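PDB 6TK9: purine nucleoside phosphorylase from Thermus thermophilus, which catalyses the reversible phosphorolysis of purine nucleosides such as inosine and guanosine, yielding the free base and ribose 1-phosphate. Local coordinates for residues Ala184-Pro189 with Asp206-Ser211; Tyr87-Val92 with Ala135-Leu140; Gly24-Ser29 with Lys78-Tyr83; Ala158-Leu163 with Gly223-Gly228; His51-Thr56 with Val93-Val98. All coordinates share one frame; numbering follows the deposited sequence.

Interaction 1: Ala184-Pro189 with Asp206-Ser211. With PO4 (phosphate ion), chain G.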
# COMPACT_ATOMS: atom_id res chain seq x y z
N ALA A 184 1.85 13.82 11.21
CA ALA A 184 0.39 13.58 11.08
C ALA A 184 -0.36 14.17 12.28
O ALA A 184 -0.12 13.73 13.47
CB ALA A 184 0.12 12.10 10.96
N TRP A 185 -1.25 15.11 11.99
CA TRP A 185 -2.26 15.69 12.92
C TRP A 185 -3.40 14.69 13.14
O TRP A 185 -4.24 14.58 12.27
CB TRP A 185 -2.78 17.03 12.37
CG TRP A 185 -3.80 17.72 13.21
CD1 TRP A 185 -4.05 17.53 14.54
CD2 TRP A 185 -4.66 18.79 12.80
NE1 TRP A 185 -5.03 18.38 14.97
CE2 TRP A 185 -5.43 19.16 13.93
CE3 TRP A 185 -4.89 19.45 11.59
CZ2 TRP A 185 -6.40 20.15 13.88
CZ3 TRP A 185 -5.86 20.41 11.54
CH2 TRP A 185 -6.60 20.76 12.67
N PHE A 186 -3.39 13.98 14.26
CA PHE A 186 -4.47 13.08 14.74
C PHE A 186 -5.31 13.90 15.72
O PHE A 186 -4.70 14.55 16.57
CB PHE A 186 -3.87 11.85 15.41
CG PHE A 186 -4.87 10.82 15.87
CD1 PHE A 186 -5.50 9.99 14.95
CD2 PHE A 186 -5.18 10.68 17.21
CE1 PHE A 186 -6.41 9.03 15.37
CE2 PHE A 186 -6.11 9.73 17.62
CZ PHE A 186 -6.71 8.89 16.70
N MET A 187 -6.63 13.89 15.59
CA MET A 187 -7.49 14.89 16.28
C MET A 187 -7.42 14.68 17.80
O MET A 187 -7.45 15.67 18.53
CB MET A 187 -8.94 14.84 15.81
CG MET A 187 -9.66 13.58 16.19
SD MET A 187 -11.29 13.62 15.47
CE MET A 187 -12.00 15.02 16.33
N GLY A 188 -7.34 13.42 18.25
CA GLY A 188 -7.38 13.10 19.68
C GLY A 188 -8.71 13.51 20.30
O GLY A 188 -9.67 13.76 19.57
N PRO A 189 -8.82 13.60 21.64
CA PRO A 189 -7.70 13.40 22.57
C PRO A 189 -7.35 11.96 22.97
O PRO A 189 -6.36 11.78 23.64
CB PRO A 189 -8.23 14.06 23.84
CG PRO A 189 -9.69 13.76 23.80
CD PRO A 189 -10.07 13.92 22.35
N ASP A 206 5.63 9.76 9.79
CA ASP A 206 6.80 9.36 10.61
C ASP A 206 6.55 9.70 12.09
O ASP A 206 7.10 8.98 12.96
CB ASP A 206 8.06 10.00 10.04
CG ASP A 206 8.37 9.56 8.62
OD1 ASP A 206 8.63 8.34 8.43
OD2 ASP A 206 8.34 10.44 7.71
N ALA A 207 5.75 10.74 12.37
CA ALA A 207 5.35 11.13 13.74
C ALA A 207 3.85 11.43 13.80
O ALA A 207 3.28 11.86 12.78
CB ALA A 207 6.14 12.33 14.19
N ILE A 208 3.26 11.21 14.97
CA ILE A 208 1.82 11.42 15.24
C ILE A 208 1.72 12.35 16.45
O ILE A 208 2.40 12.08 17.45
CB ILE A 208 1.07 10.10 15.51
CG1 ILE A 208 -0.43 10.34 15.66
CG2 ILE A 208 1.64 9.39 16.74
CD1 ILE A 208 -1.20 9.16 16.21
N GLY A 209 0.91 13.41 16.35
CA GLY A 209 0.52 14.26 17.48
C GLY A 209 -0.75 15.02 17.19
O GLY A 209 -1.33 14.84 16.10
N MET A 210 -1.15 15.89 18.10
CA MET A 210 -2.50 16.49 18.11
C MET A 210 -2.45 18.01 17.94
O MET A 210 -3.41 18.64 18.35
CB MET A 210 -3.17 16.10 19.42
CG MET A 210 -3.18 14.62 19.66
SD MET A 210 -4.01 14.22 21.20
CE MET A 210 -3.95 12.44 21.18
N SER A 211 -1.40 18.58 17.33
CA SER A 211 -1.19 20.05 17.21
C SER A 211 -0.51 20.42 15.89
O SER A 211 -0.29 19.53 15.09
CB SER A 211 -0.34 20.48 18.36
OG SER A 211 1.01 20.09 18.13
P PO4 G . 1.73 19.35 21.84
O1 PO4 G . 0.91 20.63 22.09
O2 PO4 G . 1.16 18.20 22.66
O3 PO4 G . 3.18 19.56 22.25
O4 PO4 G . 1.70 19.05 20.35
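CG of Phe186 stands anti to its backbone N (chi1 -176°), and CG1 of Ile208 stands likewise (chi1 -175°). With the strands paired in parallel, the two side chains run side by side, pointing the same way, with Phe186 CB 3.8 Å from Ile208 CG1; helix 194-202 packs on both. Parallel register, Ala184 beside Ile208 and Trp185 beside Gly209, follows from three backbone hydrogen bonds: Ala184 N to Ala207 O (2.9 Å), Gly209 N to Ala184 O (3.1 Å) and Phe186 N to Gly209 O (2.9 Å). Gly209 O also lies near the plane of the Trp185 indole, at its edge. Beyond the paired strands, the extended side chain of Met210 runs along the 184-189 backbone, its CG 3.4 Å from Phe186 O. Met210 CE ends 3.5 Å from Pro189 O, just past the cis peptide bond between Gly188 and Pro189. One residue further, Ser211 OG donates to phosphate O4 at 2.5 Å. Strand 179-185, helix 194-202 and strand 207-209 form a beta-alpha-beta unit, and the turn after its second strand delivers Ser211 to a phosphate site consistent with the substrate pocket of purine nucleoside phosphorylases.

Interaction 2: Tyr87-Val92 with Ala135-Leu140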
# COMPACT_ATOMS: atom_id res chain seq x y z
N TYR A 87 -11.73 23.82 20.76
CA TYR A 87 -11.54 25.09 20.01
C TYR A 87 -11.65 24.78 18.51
O TYR A 87 -11.13 23.76 18.10
CB TYR A 87 -10.18 25.71 20.35
CG TYR A 87 -10.03 26.15 21.78
CD1 TYR A 87 -10.81 27.19 22.29
CD2 TYR A 87 -9.12 25.55 22.63
CE1 TYR A 87 -10.69 27.60 23.61
CE2 TYR A 87 -8.99 25.95 23.95
CZ TYR A 87 -9.78 26.97 24.43
OH TYR A 87 -9.66 27.39 25.72
N SER A 88 -12.26 25.64 17.71
CA SER A 88 -12.19 25.51 16.24
C SER A 88 -10.71 25.57 15.80
O SER A 88 -9.85 26.05 16.60
CB SER A 88 -13.04 26.54 15.56
OG SER A 88 -12.82 27.83 16.09
N ALA A 89 -10.42 25.04 14.60
CA ALA A 89 -9.11 25.14 13.91
C ALA A 89 -8.71 26.61 13.80
O ALA A 89 -7.55 26.94 14.08
CB ALA A 89 -9.18 24.47 12.55
N GLU A 90 -9.67 27.48 13.49
CA GLU A 90 -9.48 28.96 13.48
C GLU A 90 -9.10 29.49 14.88
O GLU A 90 -8.13 30.27 14.99
CB GLU A 90 -10.76 29.58 12.94
CG GLU A 90 -10.78 31.09 13.03
CD GLU A 90 -12.19 31.63 13.12
OE1 GLU A 90 -12.55 32.40 12.23
OE2 GLU A 90 -12.91 31.26 14.08
N GLU A 91 -9.82 29.11 15.94
CA GLU A 91 -9.57 29.60 17.32
C GLU A 91 -8.15 29.19 17.73
O GLU A 91 -7.47 30.01 18.40
CB GLU A 91 -10.61 29.06 18.31
CG GLU A 91 -11.94 29.82 18.29
CD GLU A 91 -12.98 29.30 19.29
OE1 GLU A 91 -13.18 28.06 19.38
OE2 GLU A 91 -13.58 30.14 19.99
N VAL A 92 -7.73 27.99 17.33
CA VAL A 92 -6.40 27.38 17.63
C VAL A 92 -5.28 28.23 17.01
O VAL A 92 -4.18 28.26 17.59
CB VAL A 92 -6.35 25.90 17.15
CG1 VAL A 92 -4.94 25.39 16.92
CG2 VAL A 92 -7.07 24.95 18.12
N ALA A 135 -7.27 15.16 10.71
CA ALA A 135 -8.16 15.70 11.77
C ALA A 135 -9.51 16.16 11.19
O ALA A 135 -10.46 16.31 11.97
CB ALA A 135 -7.45 16.83 12.46
N GLY A 136 -9.59 16.39 9.88
CA GLY A 136 -10.85 16.75 9.20
C GLY A 136 -11.29 18.17 9.48
O GLY A 136 -12.48 18.48 9.38
N ALA A 137 -10.33 19.05 9.78
CA ALA A 137 -10.57 20.48 10.09
C ALA A 137 -9.46 21.34 9.50
O ALA A 137 -8.31 20.87 9.37
CB ALA A 137 -10.70 20.67 11.59
N ASN A 138 -9.80 22.56 9.09
CA ASN A 138 -8.86 23.47 8.40
C ASN A 138 -9.13 24.87 8.92
O ASN A 138 -10.24 25.38 8.88
CB ASN A 138 -8.97 23.34 6.89
CG ASN A 138 -7.85 24.09 6.20
OD1 ASN A 138 -7.69 25.30 6.41
ND2 ASN A 138 -7.05 23.38 5.42
N PRO A 139 -8.10 25.57 9.41
CA PRO A 139 -8.33 26.83 10.08
C PRO A 139 -8.80 27.89 9.08
O PRO A 139 -9.37 28.88 9.51
CB PRO A 139 -6.97 27.11 10.71
CG PRO A 139 -6.01 26.49 9.73
CD PRO A 139 -6.68 25.19 9.34
N LEU A 140 -8.53 27.70 7.79
CA LEU A 140 -8.90 28.71 6.76
C LEU A 140 -10.36 28.55 6.34
O LEU A 140 -10.81 29.36 5.54
CB LEU A 140 -8.00 28.57 5.53
CG LEU A 140 -6.53 28.78 5.80
CD1 LEU A 140 -5.72 28.75 4.51
CD2 LEU A 140 -6.31 30.08 6.56
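The methyl of Ala89 points toward the 135-140 loop and is set against the backbone of Pro139, with Ala89 CB 3.5 Å from Pro139 CA and 3.7 Å from Asn138 C. Pro139 answers with the side of its ring: Pro139 CB packs against the carbonyl of the same alanine, 3.4 Å from Ala89 O, while its CD lies by the Ala89 methyl. Ala137 also turns its methyl toward the helix, but more loosely, Ala137 CB being 4.2 Å from Ala89 CB. Glu90 takes part through its backbone and CB. That CB lies 3.8 Å from Pro139 O, and with CG anti to the backbone N (chi1 173°) the extended chain carries the carboxylate away from the loop. No polar group bonds across the contact; several are held within their own segments. Ser88 and Glu91 form a capping box at the start of helix 89-92: Glu91 N donates to Ser88 OG (3.3 Å), and Ser88 N donates to the anti lone pair of Glu91 OE1 (3.1 Å). On the loop side, Asn138 OD1 accepts from Leu140 N (2.9 Å) in an Asx turn that spans Pro139, and Asn138 ND2 bonds to Ser190 OG of the third subunit. Since no hydrogen bond passes between the segments, their cohesion rests on van der Waals contact between small apolar groups and backbone, while the capping box and the Asx turn stay local to their own segments.

Interaction 3: Gly24-Ser29 with Lys78-Tyr83. With PO4 (phosphate ion), chain G.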
# COMPACT_ATOMS: atom_id res chain seq x y z
N GLY A 24 8.95 34.07 16.28
CA GLY A 24 7.92 33.38 17.06
C GLY A 24 8.43 32.02 17.42
O GLY A 24 9.18 31.47 16.64
N LEU A 25 8.04 31.51 18.57
CA LEU A 25 8.46 30.20 19.06
C LEU A 25 7.32 29.67 19.92
O LEU A 25 6.98 30.36 20.87
CB LEU A 25 9.76 30.42 19.84
CG LEU A 25 10.23 29.25 20.70
CD1 LEU A 25 10.64 28.06 19.84
CD2 LEU A 25 11.38 29.67 21.59
N VAL A 26 6.69 28.55 19.53
CA VAL A 26 5.54 27.93 20.24
C VAL A 26 6.09 26.69 20.95
O VAL A 26 6.64 25.82 20.26
CB VAL A 26 4.36 27.57 19.30
CG1 VAL A 26 3.26 26.81 20.02
CG2 VAL A 26 3.76 28.79 18.63
N LEU A 27 5.98 26.66 22.27
CA LEU A 27 6.51 25.56 23.11
C LEU A 27 5.32 24.65 23.44
O LEU A 27 4.33 25.15 23.93
CB LEU A 27 7.19 26.14 24.37
CG LEU A 27 8.38 27.08 24.11
CD1 LEU A 27 8.88 27.73 25.39
CD2 LEU A 27 9.51 26.38 23.40
N GLY A 28 5.45 23.35 23.17
CA GLY A 28 4.36 22.37 23.37
C GLY A 28 4.48 21.64 24.68
O GLY A 28 5.14 22.16 25.61
N SER A 29 3.90 20.45 24.75
CA SER A 29 3.69 19.69 26.00
C SER A 29 5.05 19.38 26.64
O SER A 29 5.85 18.63 26.03
CB SER A 29 2.83 18.48 25.76
OG SER A 29 1.63 18.87 25.11
N LYS A 78 4.28 30.26 25.78
CA LYS A 78 4.52 29.22 26.81
C LYS A 78 3.25 28.35 26.84
O LYS A 78 2.29 28.73 27.55
CB LYS A 78 4.90 29.83 28.17
CG LYS A 78 5.16 28.80 29.26
CD LYS A 78 5.80 29.27 30.57
CE LYS A 78 6.10 28.09 31.47
NZ LYS A 78 6.84 28.46 32.70
N GLY A 79 3.23 27.28 26.04
CA GLY A 79 2.06 26.41 25.81
C GLY A 79 1.17 26.93 24.68
O GLY A 79 1.42 28.05 24.20
N ARG A 80 0.15 26.15 24.30
CA ARG A 80 -0.76 26.40 23.14
C ARG A 80 -2.12 25.77 23.44
O ARG A 80 -2.30 25.24 24.57
CB ARG A 80 -0.22 25.86 21.81
CG ARG A 80 0.21 24.40 21.84
CD ARG A 80 -0.05 23.65 20.55
NE ARG A 80 0.90 23.97 19.50
CZ ARG A 80 2.10 23.42 19.38
NH1 ARG A 80 2.51 22.51 20.25
NH2 ARG A 80 2.91 23.79 18.39
N VAL A 81 -3.05 25.85 22.48
CA VAL A 81 -4.40 25.24 22.56
C VAL A 81 -4.52 24.19 21.45
O VAL A 81 -3.78 24.24 20.44
CB VAL A 81 -5.51 26.30 22.49
CG1 VAL A 81 -5.37 27.28 23.65
CG2 VAL A 81 -5.54 27.03 21.16
N HIS A 82 -5.41 23.23 21.66
CA HIS A 82 -5.63 22.10 20.73
C HIS A 82 -7.09 22.06 20.31
O HIS A 82 -7.98 22.49 21.09
CB HIS A 82 -5.19 20.79 21.40
CG HIS A 82 -3.84 20.90 22.03
ND1 HIS A 82 -3.66 21.28 23.34
CD2 HIS A 82 -2.61 20.71 21.51
CE1 HIS A 82 -2.37 21.31 23.61
NE2 HIS A 82 -1.70 20.96 22.51
N TYR A 83 -7.31 21.53 19.12
CA TYR A 83 -8.62 21.10 18.60
C TYR A 83 -9.27 20.11 19.58
O TYR A 83 -10.47 20.19 19.74
CB TYR A 83 -8.42 20.56 17.18
CG TYR A 83 -9.69 20.24 16.45
CD1 TYR A 83 -10.54 21.24 16.03
CD2 TYR A 83 -9.99 18.93 16.10
CE1 TYR A 83 -11.68 20.96 15.30
CE2 TYR A 83 -11.14 18.63 15.38
CZ TYR A 83 -11.99 19.64 14.98
OH TYR A 83 -13.12 19.35 14.28
P PO4 G . 1.73 19.35 21.84
O1 PO4 G . 0.91 20.63 22.09
O2 PO4 G . 1.16 18.20 22.66
O3 PO4 G . 3.18 19.56 22.25
O4 PO4 G . 1.70 19.05 20.35
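Van der Waals contact across the segments centres on Val26 and Arg80, whose side chains cross at about a right angle: Val26 CG1 sits over one face of the guanidinium, 3.4 Å from Arg80 NH2. Bends at chi2 and chi3 of Arg80 bring that flat group under the valine with its NH1 edge toward the phosphate. Backbone pairing is slight, a parallel bridge of Leu27 with Lys78 and a weak hydrogen bond from Gly79 N to Leu27 O (3.2 Å, 125° at the hydrogen). Strands 23-27 and 72-78 lie side by side in the central sheet of this phosphorylase-superfamily fold, and the loops leaving their ends contribute to the phosphate site, which Ser211 and Ala112 complete. Phosphate O1 accepts two hydrogen bonds, from His82 NE2 in the plane of its ring (2.7 Å, 171°) and from Arg80 NH1 (3.1 Å). Ser29 N reaches phosphate O3 at 2.7 Å and Ser29 OG reaches phosphate O2 at 2.6 Å. Second-shell partners hold Arg80, Glu215 by a salt bridge to NE and Thr110 O by a hydrogen bond to NH1. A leucine in place of Arg80 would probably leave O1 with one fewer donor and Glu215 without its charged mate.

Interaction 4: Ala158-Leu163 with Gly223-Gly228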
# COMPACT_ATOMS: atom_id res chain seq x y z
N ALA A 158 5.85 24.02 2.74
CA ALA A 158 5.16 24.58 3.93
C ALA A 158 6.22 24.79 5.01
O ALA A 158 6.32 25.90 5.58
CB ALA A 158 4.06 23.66 4.40
N TYR A 159 7.02 23.76 5.25
CA TYR A 159 8.23 23.83 6.09
C TYR A 159 9.35 24.46 5.24
O TYR A 159 9.72 23.88 4.19
CB TYR A 159 8.48 22.45 6.68
CG TYR A 159 7.44 21.98 7.67
CD1 TYR A 159 7.37 22.51 8.95
CD2 TYR A 159 6.57 20.95 7.36
CE1 TYR A 159 6.46 22.05 9.88
CE2 TYR A 159 5.66 20.46 8.29
CZ TYR A 159 5.59 21.03 9.55
OH TYR A 159 4.70 20.58 10.46
N ASP A 160 9.80 25.66 5.64
CA ASP A 160 10.80 26.47 4.90
C ASP A 160 12.02 25.60 4.61
O ASP A 160 12.57 25.00 5.53
CB ASP A 160 11.26 27.72 5.65
CG ASP A 160 12.16 28.61 4.79
OD1 ASP A 160 13.40 28.44 4.88
OD2 ASP A 160 11.62 29.46 4.02
N PRO A 161 12.43 25.51 3.32
CA PRO A 161 13.61 24.75 2.92
C PRO A 161 14.94 25.31 3.43
O PRO A 161 15.82 24.51 3.69
CB PRO A 161 13.58 24.81 1.38
CG PRO A 161 12.16 25.16 1.05
CD PRO A 161 11.74 26.10 2.16
N GLU A 162 15.08 26.64 3.57
CA GLU A 162 16.34 27.24 4.11
C GLU A 162 16.46 26.88 5.60
O GLU A 162 17.59 26.57 6.07
CB GLU A 162 16.41 28.77 3.91
CG GLU A 162 16.94 29.23 2.55
CD GLU A 162 17.41 30.69 2.52
OE1 GLU A 162 16.55 31.60 2.46
OE2 GLU A 162 18.65 30.93 2.57
N LEU A 163 15.35 26.88 6.34
CA LEU A 163 15.35 26.58 7.79
C LEU A 163 15.62 25.09 8.00
O LEU A 163 16.19 24.75 9.06
CB LEU A 163 14.03 27.03 8.39
CG LEU A 163 13.77 28.54 8.32
CD1 LEU A 163 12.59 28.94 9.19
CD2 LEU A 163 15.00 29.33 8.74
N GLY A 223 2.24 34.10 4.87
CA GLY A 223 3.54 34.22 4.18
C GLY A 223 4.71 34.14 5.15
O GLY A 223 5.84 34.45 4.73
N ALA A 224 4.46 33.74 6.40
CA ALA A 224 5.50 33.50 7.43
C ALA A 224 6.38 32.33 6.99
O ALA A 224 5.91 31.49 6.21
CB ALA A 224 4.82 33.21 8.75
N ARG A 225 7.63 32.28 7.46
CA ARG A 225 8.49 31.08 7.35
C ARG A 225 8.29 30.25 8.62
O ARG A 225 8.03 30.85 9.66
CB ARG A 225 9.96 31.47 7.20
CG ARG A 225 10.25 32.45 6.07
CD ARG A 225 11.52 33.22 6.37
NE ARG A 225 12.71 32.49 5.97
CZ ARG A 225 13.86 32.43 6.64
NH1 ARG A 225 14.01 33.01 7.82
NH2 ARG A 225 14.86 31.73 6.12
N VAL A 226 8.33 28.92 8.50
CA VAL A 226 7.92 27.96 9.57
C VAL A 226 9.00 26.88 9.66
O VAL A 226 9.46 26.40 8.62
CB VAL A 226 6.54 27.33 9.29
CG1 VAL A 226 6.13 26.30 10.34
CG2 VAL A 226 5.44 28.36 9.12
N LEU A 227 9.38 26.52 10.88
CA LEU A 227 10.25 25.35 11.21
C LEU A 227 9.52 24.56 12.29
O LEU A 227 9.06 25.19 13.27
CB LEU A 227 11.62 25.86 11.68
CG LEU A 227 12.70 24.80 11.85
CD1 LEU A 227 14.05 25.46 12.08
CD2 LEU A 227 12.39 23.89 13.01
N GLY A 228 9.38 23.25 12.09
CA GLY A 228 8.64 22.34 12.99
C GLY A 228 9.59 21.36 13.66
O GLY A 228 10.38 20.72 12.95
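Arg225, Leu163 and Val226 carry this contact, the start of helix 161-173 resting on the start of strand 225-235. Leu163 approaches the arginine over one face of its guanidinium, with Leu163 CD2 3.6 Å from Arg225 NH2, and the two side chains meet at about a right angle. The bend at chi3 (84°) turns the guanidinium toward the first turn of the helix. There it has acidic company at modest range: Asp160 OD2 makes a long salt bridge to Arg225 NE (3.8 Å), the carboxylate and guanidinium planes standing 76° apart, and Glu162 OE1 is nearby but beyond salt-bridge distance. Leu163 also packs on the next strand residue but one, its CB 4.0 Å from Leu227 CD1. Val226 O accepts from Asp160 N (3.1 Å) nearly along the C=O axis, and Val226 CG1 touches Tyr159 CD1 at 4.2 Å. Tyr159 CD1 and CE1 come up to Gly228, CD1 3.8 Å from Gly228 N; a CB there would strike Tyr159 CE1, and the tyrosine hydroxyl bonds to His128. Asp160 is the N-cap of the helix, its OD1 taking Leu163 N at 2.9 Å. One residue thus works through three groups: a backbone N-H ties the helix start to the strand, one carboxylate oxygen caps the helix, and the other faces Arg225, whose positive charge would probably help stabilise the aspartate without a close ion pair.

Interaction 5: His51-Thr56 with Val93-Val98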
# COMPACT_ATOMS: atom_id res chain seq x y z
N HIS A 51 -9.82 37.86 22.71
CA HIS A 51 -10.15 36.82 21.70
C HIS A 51 -9.13 35.67 21.75
O HIS A 51 -9.11 34.87 20.80
CB HIS A 51 -10.21 37.42 20.29
CG HIS A 51 -11.01 38.67 20.20
ND1 HIS A 51 -12.35 38.71 20.53
CD2 HIS A 51 -10.67 39.93 19.84
CE1 HIS A 51 -12.80 39.94 20.37
NE2 HIS A 51 -11.79 40.71 19.94
N PHE A 52 -8.30 35.60 22.80
CA PHE A 52 -7.26 34.55 22.93
C PHE A 52 -7.89 33.34 23.61
O PHE A 52 -8.56 33.47 24.64
CB PHE A 52 -6.02 35.05 23.70
CG PHE A 52 -4.76 35.22 22.89
CD1 PHE A 52 -4.62 36.27 21.99
CD2 PHE A 52 -3.68 34.37 23.08
CE1 PHE A 52 -3.44 36.44 21.28
CE2 PHE A 52 -2.50 34.56 22.38
CZ PHE A 52 -2.38 35.60 21.49
N PRO A 53 -7.71 32.14 23.03
CA PRO A 53 -8.12 30.91 23.68
C PRO A 53 -7.16 30.67 24.85
O PRO A 53 -6.00 30.96 24.68
CB PRO A 53 -8.00 29.88 22.56
CG PRO A 53 -6.83 30.39 21.76
CD PRO A 53 -7.02 31.90 21.75
N VAL A 54 -7.67 30.18 25.98
CA VAL A 54 -6.83 29.82 27.16
C VAL A 54 -6.50 28.33 27.08
O VAL A 54 -7.38 27.54 26.72
CB VAL A 54 -7.50 30.18 28.51
CG1 VAL A 54 -7.99 31.62 28.52
CG2 VAL A 54 -8.63 29.22 28.87
N SER A 55 -5.28 27.99 27.45
CA SER A 55 -4.73 26.62 27.53
C SER A 55 -5.39 25.84 28.67
O SER A 55 -5.44 26.37 29.77
CB SER A 55 -3.24 26.71 27.70
OG SER A 55 -2.68 27.47 26.63
N THR A 56 -5.89 24.64 28.40
CA THR A 56 -6.44 23.74 29.44
C THR A 56 -5.61 22.45 29.49
O THR A 56 -5.78 21.69 30.46
CB THR A 56 -7.94 23.47 29.22
OG1 THR A 56 -8.10 22.60 28.09
CG2 THR A 56 -8.74 24.73 29.01
N VAL A 93 -5.52 28.90 15.88
CA VAL A 93 -4.43 29.64 15.18
C VAL A 93 -4.52 31.14 15.46
O VAL A 93 -3.76 31.88 14.82
CB VAL A 93 -4.44 29.39 13.66
CG1 VAL A 93 -4.16 27.93 13.32
CG2 VAL A 93 -5.73 29.87 13.03
N PHE A 94 -5.44 31.59 16.32
CA PHE A 94 -5.54 33.04 16.64
C PHE A 94 -4.17 33.50 17.13
O PHE A 94 -3.58 34.38 16.50
CB PHE A 94 -6.73 33.36 17.55
CG PHE A 94 -6.95 34.85 17.65
CD1 PHE A 94 -7.44 35.58 16.57
CD2 PHE A 94 -6.58 35.55 18.80
CE1 PHE A 94 -7.59 36.96 16.64
CE2 PHE A 94 -6.73 36.94 18.86
CZ PHE A 94 -7.23 37.63 17.79
N PRO A 95 -3.57 32.89 18.19
CA PRO A 95 -2.26 33.32 18.70
C PRO A 95 -1.21 33.55 17.60
O PRO A 95 -0.80 34.69 17.45
CB PRO A 95 -1.86 32.22 19.70
CG PRO A 95 -3.18 31.64 20.17
CD PRO A 95 -4.10 31.75 18.97
N VAL A 96 -0.81 32.52 16.84
CA VAL A 96 0.26 32.68 15.80
C VAL A 96 -0.14 33.77 14.78
O VAL A 96 0.77 34.39 14.23
CB VAL A 96 0.64 31.37 15.10
CG1 VAL A 96 1.22 30.37 16.08
CG2 VAL A 96 -0.52 30.76 14.32
N ARG A 97 -1.42 34.00 14.54
CA ARG A 97 -1.86 35.09 13.61
C ARG A 97 -1.49 36.45 14.24
O ARG A 97 -0.83 37.24 13.55
CB ARG A 97 -3.35 34.97 13.27
CG ARG A 97 -3.68 33.85 12.28
CD ARG A 97 -5.17 33.55 12.14
NE ARG A 97 -5.54 33.09 10.81
CZ ARG A 97 -6.75 32.64 10.44
NH1 ARG A 97 -7.75 32.59 11.30
NH2 ARG A 97 -6.94 32.26 9.18
N VAL A 98 -1.88 36.69 15.51
CA VAL A 98 -1.47 37.89 16.31
C VAL A 98 0.06 37.96 16.36
O VAL A 98 0.62 39.05 16.13
CB VAL A 98 -2.07 37.85 17.73
CG1 VAL A 98 -1.44 38.88 18.65
CG2 VAL A 98 -3.58 38.04 17.69
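The backbone hydrogen bond from Val98 N to Phe94 O (3.0 Å) lies in the first turn of helix 94-102, whose Phe94, Pro95 and Val98 meet Phe52 of loop 51-56. Pro95, which has no N-H to give, sits in that first turn, where helices commonly accept proline. The contact joins this helix of the phosphorylase-superfamily fold to the loop between strands 39-45 and 63-66, without a hydrogen bond between the two. Phe52 reaches in among the three helix residues. Its CD1 comes to the edge of the Phe94 ring, 3.8 Å from Phe94 CD2, with the ring planes 83° apart and the centroids 5.8 Å from each other, an oblique pairing. On another side Phe52 CE2 lies 3.6 Å from Pro95 CB, and at the tip Phe52 CE1 meets Val98 CG2 at 3.9 Å. An alanine in place of Phe52 would probably open a gap between Phe94, Pro95 and Val98 and leave the Phe94 ring freer to turn. Phe94 has CG anti to its backbone N (chi1 -170°), which brings its ring up to His51. There His51 CB makes an off-centre CH-pi contact, 4.2 Å from the ring centroid, while the imidazole NE2 bonds to Glu8. Helix 4-14 covers Phe94 and Val98 through Ile6 and Ala9. Beside the aromatic pair two prolines meet tip to tip, Pro53 CD standing 4.0 Å from Pro95 CD.

All five contacts are largely buried, but their places differ: interaction 3 is centred about 6 Å from the chain centre, the others 12 to 14 Å. Interactions 1, 3 and 4 involve the central sheet, 1 through paired strands, 3 mainly through loops at strand ends, and 4 through a helix start laid on a strand. Interactions 1 and 3 converge on one phosphate, with Ser211 beside Arg80 and His82. Interactions 2 and 5 lack cross-segment hydrogen bonds and pack apolar groups around the consecutive helices 89-92 and 94-102; Tyr87 of one packs on Pro53 of the other. Interaction 3 touches both through Val81. Other subunits reach 1, 2 and 3, while 4 and 5 lie within the chain.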